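Local coordinates for Lmo0325 protein (PDB 4RYK) that probably binds DNA as a transcriptional regulator of the Rgg type, with an N-terminal helix-turn-helix domain and an all-helical C-terminal domain, at residues R15-S20 with I60-D65; R35-G40 with H46-S51; R268-A273 with V291-F296. One frame throughout, in Å; residues are numbered along the deposited sequence. Where two conformers were deposited one is given.

Contact 1. Residues R15-S20 with I60-D65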
ATOM      1  N   ARG A  15       0.051 -12.490  22.742  0.50 37.36           N
ATOM      2  CA  ARG A  15      -0.637 -13.565  23.433  0.50 38.27           C
ATOM      3  C   ARG A  15      -2.011 -13.828  22.840  0.50 37.33           C
ATOM      4  O   ARG A  15      -2.362 -14.971  22.551  0.50 37.58           O
ATOM      5  CB  ARG A  15      -0.746 -13.235  24.913  0.50 40.00           C
ATOM      6  CG  ARG A  15      -1.833 -14.011  25.646  0.50 41.50           C
ATOM      7  CD  ARG A  15      -2.138 -13.340  26.967  0.50 42.74           C
ATOM      8  NE  ARG A  15      -3.077 -14.136  27.725  0.50 45.09           N
ATOM      9  CZ  ARG A  15      -4.359 -14.195  27.440  0.50 42.96           C
ATOM     10  NH1 ARG A  15      -4.853 -13.502  26.411  0.50 44.06           N
ATOM     11  NH2 ARG A  15      -5.108 -14.952  28.165  0.50 43.94           N
ATOM     12  N   GLU A  16      -2.767 -12.764  22.638  1.00 37.55           N
ATOM     13  CA  GLU A  16      -4.129 -12.874  22.117  1.00 40.37           C
ATOM     14  C   GLU A  16      -4.104 -13.451  20.713  1.00 38.95           C
ATOM     15  O   GLU A  16      -4.903 -14.330  20.359  1.00 34.35           O
ATOM     16  CB  GLU A  16      -4.767 -11.503  22.171  1.00 44.61           C
ATOM     17  CG  GLU A  16      -5.969 -11.338  21.283  1.00 54.86           C
ATOM     18  CD  GLU A  16      -6.570  -9.934  21.387  1.00 65.25           C
ATOM     19  OE1 GLU A  16      -7.106  -9.429  20.356  1.00 66.62           O
ATOM     20  OE2 GLU A  16      -6.506  -9.342  22.503  1.00 69.78           O
ATOM     21  N   ILE A  17      -3.156 -12.989  19.895  1.00 35.77           N
ATOM     22  CA  ILE A  17      -3.063 -13.538  18.556  1.00 35.12           C
ATOM     23  C   ILE A  17      -2.653 -15.009  18.556  1.00 35.37           C
ATOM     24  O   ILE A  17      -3.245 -15.840  17.855  1.00 33.05           O
ATOM     25  CB  ILE A  17      -2.094 -12.737  17.660  1.00 35.14           C
ATOM     26  CG1 ILE A  17      -2.653 -11.333  17.385  1.00 35.66           C
ATOM     27  CG2 ILE A  17      -1.913 -13.454  16.342  1.00 37.16           C
ATOM     28  CD1 ILE A  17      -1.582 -10.346  16.917  1.00 37.44           C
ATOM     29  N   ARG A  18      -1.624 -15.301  19.332  1.00 33.93           N
ATOM     30  CA  ARG A  18      -1.193 -16.671  19.530  1.00 36.41           C
ATOM     31  C   ARG A  18      -2.346 -17.581  19.929  1.00 37.29           C
ATOM     32  O   ARG A  18      -2.555 -18.642  19.311  1.00 37.64           O
ATOM     33  CB  ARG A  18      -0.068 -16.734  20.583  1.00 36.52           C
ATOM     34  CG  ARG A  18       0.320 -18.132  20.934  1.00 37.94           C
ATOM     35  CD  ARG A  18       1.414 -18.189  21.971  1.00 38.46           C
ATOM     36  NE  ARG A  18       0.995 -17.803  23.305  1.00 39.58           N
ATOM     37  CZ  ARG A  18       0.229 -18.522  24.122  1.00 41.87           C
ATOM     38  NH1 ARG A  18      -0.299 -19.678  23.730  1.00 42.23           N
ATOM     39  NH2 ARG A  18      -0.035 -18.054  25.336  1.00 42.32           N
ATOM     40  N   LEU A  19      -3.117 -17.156  20.925  1.00 37.44           N
ATOM     41  CA  LEU A  19      -4.254 -17.929  21.349  1.00 39.86           C
ATOM     42  C   LEU A  19      -5.306 -18.078  20.254  1.00 39.33           C
ATOM     43  O   LEU A  19      -5.874 -19.183  20.100  1.00 38.17           O
ATOM     44  CB  LEU A  19      -4.887 -17.374  22.628  1.00 41.29           C
ATOM     45  CG  LEU A  19      -3.969 -17.573  23.833  1.00 44.96           C
ATOM     46  CD1 LEU A  19      -4.430 -16.698  24.998  1.00 48.26           C
ATOM     47  CD2 LEU A  19      -3.965 -19.047  24.264  1.00 45.67           C
ATOM     48  N   SER A  20      -5.539 -17.044  19.455  1.00 36.96           N
ATOM     49  CA  SER A  20      -6.602 -17.107  18.428  1.00 37.03           C
ATOM     50  C   SER A  20      -6.192 -18.175  17.391  1.00 36.53           C
ATOM     51  O   SER A  20      -7.024 -18.767  16.727  1.00 35.30           O
ATOM     52  CB  SER A  20      -6.804 -15.735  17.739  1.00 37.42           C
ATOM     53  OG  SER A  20      -5.643 -15.410  16.954  1.00 36.08           O
ATOM     54  N   ILE A  60       4.129 -16.457  14.623  1.00 37.33           N
ATOM     55  CA  ILE A  60       2.686 -16.350  14.620  1.00 35.72           C
ATOM     56  C   ILE A  60       2.205 -15.904  13.254  1.00 35.92           C
ATOM     57  O   ILE A  60       1.004 -15.745  13.069  1.00 35.01           O
ATOM     58  CB  ILE A  60       2.130 -15.451  15.745  1.00 37.56           C
ATOM     59  CG1 ILE A  60       2.703 -14.029  15.679  1.00 36.50           C
ATOM     60  CG2 ILE A  60       2.454 -16.006  17.120  1.00 37.71           C
ATOM     61  CD1 ILE A  60       1.841 -12.996  16.358  1.00 35.75           C
HETATM   62  N   MSE A  61       3.127 -15.779  12.274  1.00 35.30           N
HETATM   63  CA  MSE A  61       2.773 -15.415  10.898  1.00 36.33           C
HETATM   64  C   MSE A  61       2.045 -14.094  10.776  1.00 35.42           C
HETATM   65  O   MSE A  61       1.019 -13.967  10.073  1.00 37.28           O
HETATM   66  CB  MSE A  61       1.904 -16.517  10.320  1.00 41.75           C
HETATM   67  CG  MSE A  61       2.814 -17.595   9.770  1.00 56.97           C
HETATM   68 SE   MSE A  61       2.655 -18.999  11.094  1.00 74.97          SE
HETATM   69  CE  MSE A  61       0.921 -19.657  10.330  1.00 58.25           C
ATOM     70  N   VAL A  62       2.553 -13.095  11.466  1.00 33.72           N
ATOM     71  CA  VAL A  62       2.012 -11.766  11.346  1.00 36.11           C
ATOM     72  C   VAL A  62       3.156 -10.812  11.011  1.00 34.77           C
ATOM     73  O   VAL A  62       4.016 -10.651  11.827  1.00 34.01           O
ATOM     74  CB  VAL A  62       1.352 -11.325  12.661  1.00 35.07           C
ATOM     75  CG1 VAL A  62       0.909  -9.890  12.549  1.00 36.76           C
ATOM     76  CG2 VAL A  62       0.138 -12.200  12.974  1.00 38.26           C
ATOM     77  N   PRO A  63       3.170 -10.224   9.809  1.00 34.88           N
ATOM     78  CA  PRO A  63       4.232  -9.236   9.500  1.00 36.02           C
ATOM     79  C   PRO A  63       4.140  -8.053  10.441  1.00 36.23           C
ATOM     80  O   PRO A  63       3.053  -7.673  10.892  1.00 35.87           O
ATOM     81  CB  PRO A  63       3.908  -8.789   8.057  1.00 37.16           C
ATOM     82  CG  PRO A  63       3.192  -9.984   7.445  1.00 38.33           C
ATOM     83  CD  PRO A  63       2.409 -10.621   8.594  1.00 38.41           C
ATOM     84  N   LEU A  64       5.278  -7.477  10.722  1.00 36.64           N
ATOM     85  CA  LEU A  64       5.407  -6.294  11.569  1.00 37.06           C
ATOM     86  C   LEU A  64       4.372  -5.211  11.279  1.00 34.36           C
ATOM     87  O   LEU A  64       3.733  -4.715  12.182  1.00 33.24           O
ATOM     88  CB  LEU A  64       6.846  -5.745  11.420  1.00 39.31           C
ATOM     89  CG  LEU A  64       7.259  -4.576  12.320  1.00 44.27           C
ATOM     90  CD1 LEU A  64       7.151  -4.909  13.789  1.00 42.49           C
ATOM     91  CD2 LEU A  64       8.694  -4.120  12.004  1.00 45.76           C
ATOM     92  N   ASP A  65       4.186  -4.838  10.024  1.00 33.30           N
ATOM     93  CA  ASP A  65       3.287  -3.739   9.749  1.00 34.03           C
ATOM     94  C   ASP A  65       1.830  -4.127  10.097  1.00 34.15           C
ATOM     95  O   ASP A  65       1.048  -3.269  10.481  1.00 34.31           O
ATOM     96  CB  ASP A  65       3.345  -3.394   8.264  1.00 34.97           C
ATOM     97  CG  ASP A  65       2.597  -2.110   7.931  1.00 37.53           C
ATOM     98  OD1 ASP A  65       3.119  -1.032   8.335  1.00 35.98           O
ATOM     99  OD2 ASP A  65       1.531  -2.156   7.245  1.00 35.83           O
TER
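Ile60 is the side chain to follow here, because both of its branches reach back to helix 10-20, one to Ile17 and the other to Arg18. From CB, the short arm, CG2, comes to 4.3 Å from CB of Arg18, so it rests against the base of that arginine and not its charged end. The longer arm starts at CG1, which lies between the backbone N and the carbonyl carbon (chi1 58°). This setting sends the tip, CD1, over to Ile17, 3.8 Å from CG2 and 4.2 Å from CB of that residue. The two isoleucines cross at about a right angle. The same Ile17 CG2 has a second neighbour, Val62 CG2 at 4.1 Å. Between Ile60 and Val62, Met61 (a selenomethionine) adopts a positive phi of 58° and closes helix 50-60 with a Schellman motif, turning the chain so that Val62 also faces Ile17. Arg18 takes its polar end away, to a salt bridge with Glu42 and a hydrogen bond to the carbonyl of Leu23, while Val28 also packs on Ile60. What joins helix 10-20 of the helix-turn-helix domain to the end of helix 50-60 is therefore buried aliphatic contact, which relies on shape and exclusion of water, with the arginine's charge satisfied outside it.

Contact 2. Residues R35-G40 with H46-S51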
ATOM      1  N   ARG A  35      11.149 -19.858  28.593  1.00 58.63           N
ATOM      2  CA  ARG A  35       9.818 -20.043  29.048  1.00 64.94           C
ATOM      3  C   ARG A  35       9.349 -18.890  29.898  1.00 61.35           C
ATOM      4  O   ARG A  35       8.345 -18.272  29.607  1.00 58.23           O
ATOM      5  CB  ARG A  35       9.733 -21.360  29.831  1.00 70.52           C
ATOM      6  CG  ARG A  35       8.391 -21.631  30.523  1.00 87.84           C
ATOM      7  CD  ARG A  35       7.255 -22.063  29.578  1.00 95.14           C
ATOM      8  NE  ARG A  35       7.557 -21.819  28.154  1.00100.47           N
ATOM      9  CZ  ARG A  35       7.146 -20.774  27.420  1.00 98.51           C
ATOM     10  NH1 ARG A  35       6.362 -19.818  27.955  1.00 94.16           N
ATOM     11  NH2 ARG A  35       7.544 -20.685  26.130  1.00 83.87           N
ATOM     12  N   SER A  36      10.071 -18.581  30.950  1.00 62.47           N
ATOM     13  CA  SER A  36       9.567 -17.585  31.874  1.00 63.58           C
ATOM     14  C   SER A  36       9.691 -16.193  31.312  1.00 61.11           C
ATOM     15  O   SER A  36       8.911 -15.308  31.648  1.00 59.85           O
ATOM     16  CB  SER A  36      10.298 -17.671  33.193  1.00 66.86           C
ATOM     17  OG  SER A  36      11.671 -17.682  32.946  1.00 74.30           O
ATOM     18  N   TYR A  37      10.667 -15.982  30.447  1.00 59.46           N
ATOM     19  CA  TYR A  37      10.761 -14.698  29.821  1.00 59.86           C
ATOM     20  C   TYR A  37       9.500 -14.498  28.965  1.00 56.28           C
ATOM     21  O   TYR A  37       8.883 -13.435  29.007  1.00 51.96           O
ATOM     22  CB  TYR A  37      12.053 -14.539  29.020  1.00 61.87           C
ATOM     23  CG  TYR A  37      12.334 -13.090  28.795  1.00 66.78           C
ATOM     24  CD1 TYR A  37      13.014 -12.308  29.752  1.00 73.32           C
ATOM     25  CD2 TYR A  37      11.853 -12.459  27.661  1.00 68.94           C
ATOM     26  CE1 TYR A  37      13.220 -10.932  29.544  1.00 68.67           C
ATOM     27  CE2 TYR A  37      12.051 -11.107  27.448  1.00 72.16           C
ATOM     28  CZ  TYR A  37      12.732 -10.355  28.380  1.00 71.34           C
ATOM     29  OH  TYR A  37      12.882  -9.029  28.065  1.00 73.16           O
ATOM     30  N   ALA A  38       9.084 -15.553  28.266  1.00 52.29           N
ATOM     31  CA  ALA A  38       7.899 -15.495  27.418  1.00 52.50           C
ATOM     32  C   ALA A  38       6.615 -15.197  28.236  1.00 51.45           C
ATOM     33  O   ALA A  38       5.772 -14.395  27.833  1.00 50.43           O
ATOM     34  CB  ALA A  38       7.757 -16.814  26.651  1.00 52.54           C
ATOM     35  N   ILE A  39       6.502 -15.843  29.379  1.00 50.07           N
ATOM     36  CA  ILE A  39       5.403 -15.602  30.304  1.00 51.42           C
ATOM     37  C   ILE A  39       5.370 -14.152  30.734  1.00 52.29           C
ATOM     38  O   ILE A  39       4.332 -13.520  30.683  1.00 54.84           O
ATOM     39  CB  ILE A  39       5.531 -16.501  31.548  1.00 54.09           C
ATOM     40  CG1 ILE A  39       5.129 -17.944  31.167  1.00 56.15           C
ATOM     41  CG2 ILE A  39       4.670 -15.969  32.687  1.00 53.96           C
ATOM     42  CD1 ILE A  39       5.509 -19.022  32.173  1.00 57.79           C
ATOM     43  N   GLY A  40       6.508 -13.611  31.142  1.00 53.99           N
ATOM     44  CA  GLY A  40       6.591 -12.198  31.474  1.00 53.55           C
ATOM     45  C   GLY A  40       6.242 -11.266  30.330  1.00 53.79           C
ATOM     46  O   GLY A  40       5.471 -10.324  30.510  1.00 55.90           O
ATOM     47  N   HIS A  46       7.978  -7.590  30.446  1.00 66.92           N
ATOM     48  CA  HIS A  46       9.319  -7.468  29.854  1.00 70.32           C
ATOM     49  C   HIS A  46       9.274  -6.726  28.540  1.00 68.05           C
ATOM     50  O   HIS A  46       8.474  -7.087  27.696  1.00 68.90           O
ATOM     51  CB  HIS A  46       9.878  -8.824  29.504  1.00 72.74           C
ATOM     52  CG  HIS A  46      10.381  -9.580  30.667  1.00 83.40           C
ATOM     53  ND1 HIS A  46       9.905 -10.831  30.994  1.00 90.95           N
ATOM     54  CD2 HIS A  46      11.307  -9.266  31.599  1.00 92.68           C
ATOM     55  CE1 HIS A  46      10.519 -11.261  32.082  1.00 93.97           C
ATOM     56  NE2 HIS A  46      11.376 -10.330  32.469  1.00 99.77           N
ATOM     57  N   GLU A  47      10.156  -5.748  28.357  1.00 63.78           N
ATOM     58  CA  GLU A  47      10.337  -5.035  27.086  1.00 64.57           C
ATOM     59  C   GLU A  47      11.091  -5.916  26.087  1.00 61.94           C
ATOM     60  O   GLU A  47      12.215  -6.295  26.295  1.00 68.10           O
ATOM     61  CB  GLU A  47      11.140  -3.745  27.304  1.00 69.36           C
ATOM     62  CG  GLU A  47      10.406  -2.644  28.045  1.00 73.32           C
ATOM     63  CD  GLU A  47       9.329  -1.974  27.215  1.00 78.61           C
ATOM     64  OE1 GLU A  47       9.184  -2.255  25.994  1.00 84.76           O
ATOM     65  OE2 GLU A  47       8.618  -1.136  27.797  1.00 87.37           O
ATOM     66  N   ILE A  48      10.473  -6.266  24.986  1.00 57.61           N
ATOM     67  CA  ILE A  48      11.163  -7.134  24.023  1.00 55.85           C
ATOM     68  C   ILE A  48      12.156  -6.293  23.177  1.00 49.65           C
ATOM     69  O   ILE A  48      11.848  -5.130  22.849  1.00 47.14           O
ATOM     70  CB  ILE A  48      10.070  -7.878  23.172  1.00 53.06           C
ATOM     71  CG1 ILE A  48      10.589  -9.176  22.534  1.00 51.06           C
ATOM     72  CG2 ILE A  48       9.375  -6.930  22.169  1.00 53.34           C
ATOM     73  CD1 ILE A  48      11.295 -10.111  23.483  1.00 55.73           C
ATOM     74  N   THR A  49      13.301  -6.859  22.802  1.00 47.84           N
ATOM     75  CA  THR A  49      14.104  -6.223  21.749  1.00 48.85           C
ATOM     76  C   THR A  49      13.459  -6.405  20.422  1.00 45.44           C
ATOM     77  O   THR A  49      12.757  -7.388  20.181  1.00 45.65           O
ATOM     78  CB  THR A  49      15.520  -6.776  21.631  1.00 52.03           C
ATOM     79  OG1 THR A  49      15.462  -8.154  21.300  1.00 51.38           O
ATOM     80  CG2 THR A  49      16.284  -6.583  22.941  1.00 54.29           C
ATOM     81  N   LEU A  50      13.710  -5.473  19.538  1.00 42.87           N
ATOM     82  CA  LEU A  50      13.187  -5.539  18.194  1.00 45.69           C
ATOM     83  C   LEU A  50      13.638  -6.780  17.413  1.00 43.09           C
ATOM     84  O   LEU A  50      12.826  -7.362  16.680  1.00 42.88           O
ATOM     85  CB  LEU A  50      13.524  -4.266  17.412  1.00 47.92           C
ATOM     86  CG  LEU A  50      13.181  -4.232  15.931  1.00 48.27           C
ATOM     87  CD1 LEU A  50      11.708  -4.488  15.655  1.00 50.04           C
ATOM     88  CD2 LEU A  50      13.573  -2.853  15.407  1.00 54.36           C
ATOM     89  N   SER A  51      14.879  -7.219  17.568  1.00 43.17           N
ATOM     90  CA  SER A  51      15.300  -8.407  16.807  1.00 47.16           C
ATOM     91  C   SER A  51      14.593  -9.649  17.299  1.00 45.63           C
ATOM     92  O   SER A  51      14.268 -10.499  16.501  1.00 43.41           O
ATOM     93  CB  SER A  51      16.818  -8.633  16.791  1.00 52.95           C
ATOM     94  OG  SER A  51      17.359  -8.265  18.009  1.00 63.59           O
TER
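The rings of Tyr37 and His46 lie face to face, their planes only 16° from parallel and their centroids 3.8 Å apart. The overlap is close: ND1 of His46 stands over the centre of the tyrosine ring, while CE1 of Tyr37 stands over the centre of the imidazole, 3.2 Å above its plane. Tyr37 reaches this place with CG anti to its backbone N (chi1 -160°), which carries the ring out from helix 35-42 to lie against one face of the imidazole. A weak hydrogen bond adds to the stack, from His46 ND1 to the backbone O of Tyr37 at 3.4 Å and well bent, with 142° at the hydrogen; it may help to set the rotation of the imidazole. ND1 also comes within 3.6 Å of Gly40 CA, where the bare backbone of glycine leaves room for the ring. At the edge of the tyrosine ring, near its plane, the CD1 methyl of Ile48 approaches CE2 at 4.2 Å. Farther along, Glu47 OE1 is hydrogen-bonded to Ser51 OG of the second subunit, so the same loop takes part in the dimer. A bound glycan, held at residues 30-34, passes about 6 Å from the Tyr37 side chain. Helix 35-42 is the second helix of the helix-turn-helix, probably the recognition helix as in Cro/C1-type domains, and the stack pins to it the loop that leads into helix 50-60.

Contact 3. Residues R268-A273 with V291-F296; sequences RQAKRA and VVLKQF
Leu293 reaches across from helix 283-300 to Ala270 and Lys271 on helix 263-279, and the two halves of its contact differ in kind. The inner half is buried: CD1 of Leu293 faces CB of Ala270 at 4.4 Å, a modest approach between two apolar groups. Both side chains set out toward the partner helix, and the CA atoms of this pair are 7.8 Å apart. A chi1 of 173° carries CG of Leu293 away from its backbone N and toward helix 263-279, with Tyr251 of helix 243-259 also packing against the leucine. The outer half belongs to Lys271. Bent at both chi2 and chi3, its chain folds so that CD comes 4.0 Å from CD2 of Leu293, crossing the leucine at about a right angle. Only aliphatic carbon is used, and the lysine as a whole stays exposed at the solvent edge. On another side of helix 263-279, Arg272 makes a salt bridge to Glu279 of the second subunit. Two consecutive helices packed as an antiparallel hairpin, with a third against them, are what is expected of the TPR-like C-terminal domain of Rgg regulators.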
ATOM      1  N   ARG A 268      -9.416  14.133 -27.071  1.00 50.83           N
ATOM      2  CA  ARG A 268     -10.138  12.878 -26.898  1.00 55.19           C
ATOM      3  C   ARG A 268      -9.512  12.041 -25.767  1.00 51.98           C
ATOM      4  O   ARG A 268     -10.197  11.378 -25.020  1.00 48.40           O
ATOM      5  CB  ARG A 268     -10.171  12.083 -28.199  1.00 65.63           C
ATOM      6  CG  ARG A 268     -10.909  12.778 -29.359  1.00 81.14           C
ATOM      7  CD  ARG A 268     -12.404  12.433 -29.487  1.00 96.05           C
ATOM      8  NE  ARG A 268     -12.684  11.217 -30.281  1.00109.75           N
ATOM      9  CZ  ARG A 268     -13.907  10.745 -30.573  1.00119.85           C
ATOM     10  NH1 ARG A 268     -15.005  11.370 -30.150  1.00119.72           N
ATOM     11  NH2 ARG A 268     -14.041   9.632 -31.301  1.00124.94           N
ATOM     12  N   GLN A 269      -8.203  12.100 -25.621  1.00 48.98           N
ATOM     13  CA  GLN A 269      -7.563  11.345 -24.584  1.00 47.47           C
ATOM     14  C   GLN A 269      -7.916  11.901 -23.213  1.00 46.01           C
ATOM     15  O   GLN A 269      -8.149  11.146 -22.286  1.00 41.45           O
ATOM     16  CB  GLN A 269      -6.078  11.401 -24.782  1.00 51.73           C
ATOM     17  CG  GLN A 269      -5.292  10.880 -23.602  1.00 54.48           C
ATOM     18  CD  GLN A 269      -4.540   9.651 -23.933  1.00 52.46           C
ATOM     19  OE1 GLN A 269      -4.918   8.927 -24.835  1.00 59.48           O
ATOM     20  NE2 GLN A 269      -3.444   9.431 -23.238  1.00 53.59           N
ATOM     21  N   ALA A 270      -7.911  13.220 -23.086  1.00 45.38           N
ATOM     22  CA  ALA A 270      -8.251  13.891 -21.830  1.00 43.10           C
ATOM     23  C   ALA A 270      -9.705  13.635 -21.433  1.00 44.77           C
ATOM     24  O   ALA A 270      -9.995  13.373 -20.273  1.00 44.36           O
ATOM     25  CB  ALA A 270      -8.008  15.393 -21.954  1.00 44.13           C
ATOM     26  N   LYS A 271     -10.613  13.750 -22.387  1.00 44.71           N
ATOM     27  CA  LYS A 271     -12.015  13.393 -22.175  1.00 50.85           C
ATOM     28  C   LYS A 271     -12.202  11.922 -21.794  1.00 46.93           C
ATOM     29  O   LYS A 271     -13.054  11.602 -21.005  1.00 45.84           O
ATOM     30  CB  LYS A 271     -12.830  13.703 -23.431  1.00 56.76           C
ATOM     31  CG  LYS A 271     -12.965  15.199 -23.705  1.00 64.13           C
ATOM     32  CD  LYS A 271     -14.111  15.827 -22.913  1.00 71.45           C
ATOM     33  CE  LYS A 271     -15.442  15.675 -23.656  1.00 78.89           C
ATOM     34  NZ  LYS A 271     -16.604  16.269 -22.925  1.00 84.82           N
ATOM     35  N   ARG A 272     -11.386  11.049 -22.352  1.00 44.94           N
ATOM     36  CA  ARG A 272     -11.478   9.644 -22.019  1.00 46.46           C
ATOM     37  C   ARG A 272     -11.029   9.401 -20.545  1.00 43.64           C
ATOM     38  O   ARG A 272     -11.619   8.591 -19.820  1.00 40.76           O
ATOM     39  CB  ARG A 272     -10.659   8.851 -23.002  1.00 49.33           C
ATOM     40  CG  ARG A 272     -10.504   7.412 -22.622  1.00 58.78           C
ATOM     41  CD  ARG A 272     -11.607   6.625 -23.233  1.00 68.11           C
ATOM     42  NE  ARG A 272     -12.891   6.667 -22.550  1.00 76.77           N
ATOM     43  CZ  ARG A 272     -13.272   5.859 -21.554  1.00 87.22           C
ATOM     44  NH1 ARG A 272     -14.505   5.969 -21.068  1.00 88.00           N
ATOM     45  NH2 ARG A 272     -12.443   4.949 -21.033  1.00 91.98           N
ATOM     46  N   ALA A 273     -10.010  10.119 -20.085  1.00 41.18           N
ATOM     47  CA  ALA A 273      -9.587   9.963 -18.716  1.00 39.33           C
ATOM     48  C   ALA A 273     -10.703  10.400 -17.743  1.00 39.72           C
ATOM     49  O   ALA A 273     -10.997   9.703 -16.778  1.00 38.08           O
ATOM     50  CB  ALA A 273      -8.323  10.735 -18.457  1.00 40.90           C
ATOM     51  N   VAL A 291     -13.064  20.770 -14.703  1.00 48.20           N
ATOM     52  CA  VAL A 291     -12.754  22.171 -14.494  1.00 49.44           C
ATOM     53  C   VAL A 291     -11.347  22.463 -14.996  1.00 51.17           C
ATOM     54  O   VAL A 291     -11.122  23.422 -15.718  1.00 50.02           O
ATOM     55  CB  VAL A 291     -12.847  22.524 -13.010  1.00 51.65           C
ATOM     56  CG1 VAL A 291     -12.344  23.966 -12.750  1.00 54.55           C
ATOM     57  CG2 VAL A 291     -14.286  22.341 -12.581  1.00 52.84           C
ATOM     58  N   VAL A 292     -10.397  21.626 -14.623  1.00 48.86           N
ATOM     59  CA  VAL A 292      -9.064  21.821 -15.122  1.00 49.58           C
ATOM     60  C   VAL A 292      -9.071  21.887 -16.633  1.00 50.33           C
ATOM     61  O   VAL A 292      -8.384  22.718 -17.250  1.00 50.88           O
ATOM     62  CB  VAL A 292      -8.139  20.699 -14.677  1.00 49.05           C
ATOM     63  CG1 VAL A 292      -6.748  20.916 -15.229  1.00 53.51           C
ATOM     64  CG2 VAL A 292      -8.096  20.607 -13.151  1.00 49.82           C
ATOM     65  N   LEU A 293      -9.858  21.015 -17.240  1.00 47.59           N
ATOM     66  CA  LEU A 293      -9.808  20.878 -18.688  1.00 48.39           C
ATOM     67  C   LEU A 293     -10.387  22.118 -19.345  1.00 51.14           C
ATOM     68  O   LEU A 293      -9.840  22.623 -20.344  1.00 50.64           O
ATOM     69  CB  LEU A 293     -10.578  19.648 -19.151  1.00 47.86           C
ATOM     70  CG  LEU A 293     -10.749  19.486 -20.655  1.00 48.60           C
ATOM     71  CD1 LEU A 293      -9.376  19.528 -21.302  1.00 50.58           C
ATOM     72  CD2 LEU A 293     -11.442  18.188 -21.020  1.00 48.10           C
ATOM     73  N   LYS A 294     -11.516  22.575 -18.827  1.00 51.30           N
ATOM     74  CA  LYS A 294     -12.141  23.763 -19.379  1.00 56.57           C
ATOM     75  C   LYS A 294     -11.265  24.999 -19.289  1.00 56.96           C
ATOM     76  O   LYS A 294     -11.233  25.794 -20.216  1.00 59.18           O
ATOM     77  CB  LYS A 294     -13.428  24.058 -18.656  1.00 60.28           C
ATOM     78  CG  LYS A 294     -14.533  23.151 -19.096  1.00 61.84           C
ATOM     79  CD  LYS A 294     -15.645  23.183 -18.091  1.00 67.33           C
ATOM     80  CE  LYS A 294     -16.727  22.209 -18.485  1.00 71.01           C
ATOM     81  NZ  LYS A 294     -17.990  22.664 -17.866  1.00 74.23           N
ATOM     82  N   GLN A 295     -10.596  25.169 -18.159  1.00 55.42           N
ATOM     83  CA  GLN A 295      -9.759  26.344 -17.932  1.00 56.69           C
ATOM     84  C   GLN A 295      -8.564  26.248 -18.853  1.00 55.40           C
ATOM     85  O   GLN A 295      -8.117  27.220 -19.441  1.00 55.16           O
ATOM     86  CB  GLN A 295      -9.327  26.404 -16.457  1.00 57.74           C
ATOM     87  CG  GLN A 295     -10.499  26.676 -15.503  1.00 62.29           C
ATOM     88  CD  GLN A 295     -10.999  28.124 -15.584  1.00 71.27           C
ATOM     89  OE1 GLN A 295     -10.218  29.067 -15.414  1.00 83.38           O
ATOM     90  NE2 GLN A 295     -12.306  28.313 -15.829  1.00 71.21           N
ATOM     91  N   PHE A 296      -8.074  25.040 -19.031  1.00 53.21           N
ATOM     92  CA  PHE A 296      -6.944  24.832 -19.911  1.00 54.60           C
ATOM     93  C   PHE A 296      -7.320  25.207 -21.354  1.00 59.03           C
ATOM     94  O   PHE A 296      -6.569  25.907 -22.038  1.00 60.39           O
ATOM     95  CB  PHE A 296      -6.495  23.392 -19.793  1.00 51.99           C
ATOM     96  CG  PHE A 296      -5.562  22.965 -20.854  1.00 51.89           C
ATOM     97  CD1 PHE A 296      -6.040  22.413 -22.017  1.00 51.19           C
ATOM     98  CD2 PHE A 296      -4.192  23.099 -20.682  1.00 52.60           C
ATOM     99  CE1 PHE A 296      -5.164  22.002 -23.001  1.00 55.32           C
ATOM    100  CE2 PHE A 296      -3.309  22.658 -21.651  1.00 54.23           C
ATOM    101  CZ  PHE A 296      -3.796  22.114 -22.821  1.00 54.78           C
TER

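How the contacts relate
Contacts 1 and 2 belong to the N-terminal helix-turn-helix domain, which probably binds DNA, contact 3 to the far end of the C-terminal domain. Along the chain, both segments of contact 2 (35-40 and 46-51) fall within the span bracketed by contact 1, and contact 3 follows much later. The first two have centres about 15 Å and nearest atoms about 5 Å apart; helix 50-60 runs between them, entered from contact 2 and left at contact 1. Contact 3 lies across the chain's centre, about 48 Å from contact 1 and about 58 Å from contact 2, centre to centre. All three border the second subunit, so both ends of this chain take part in the dimer.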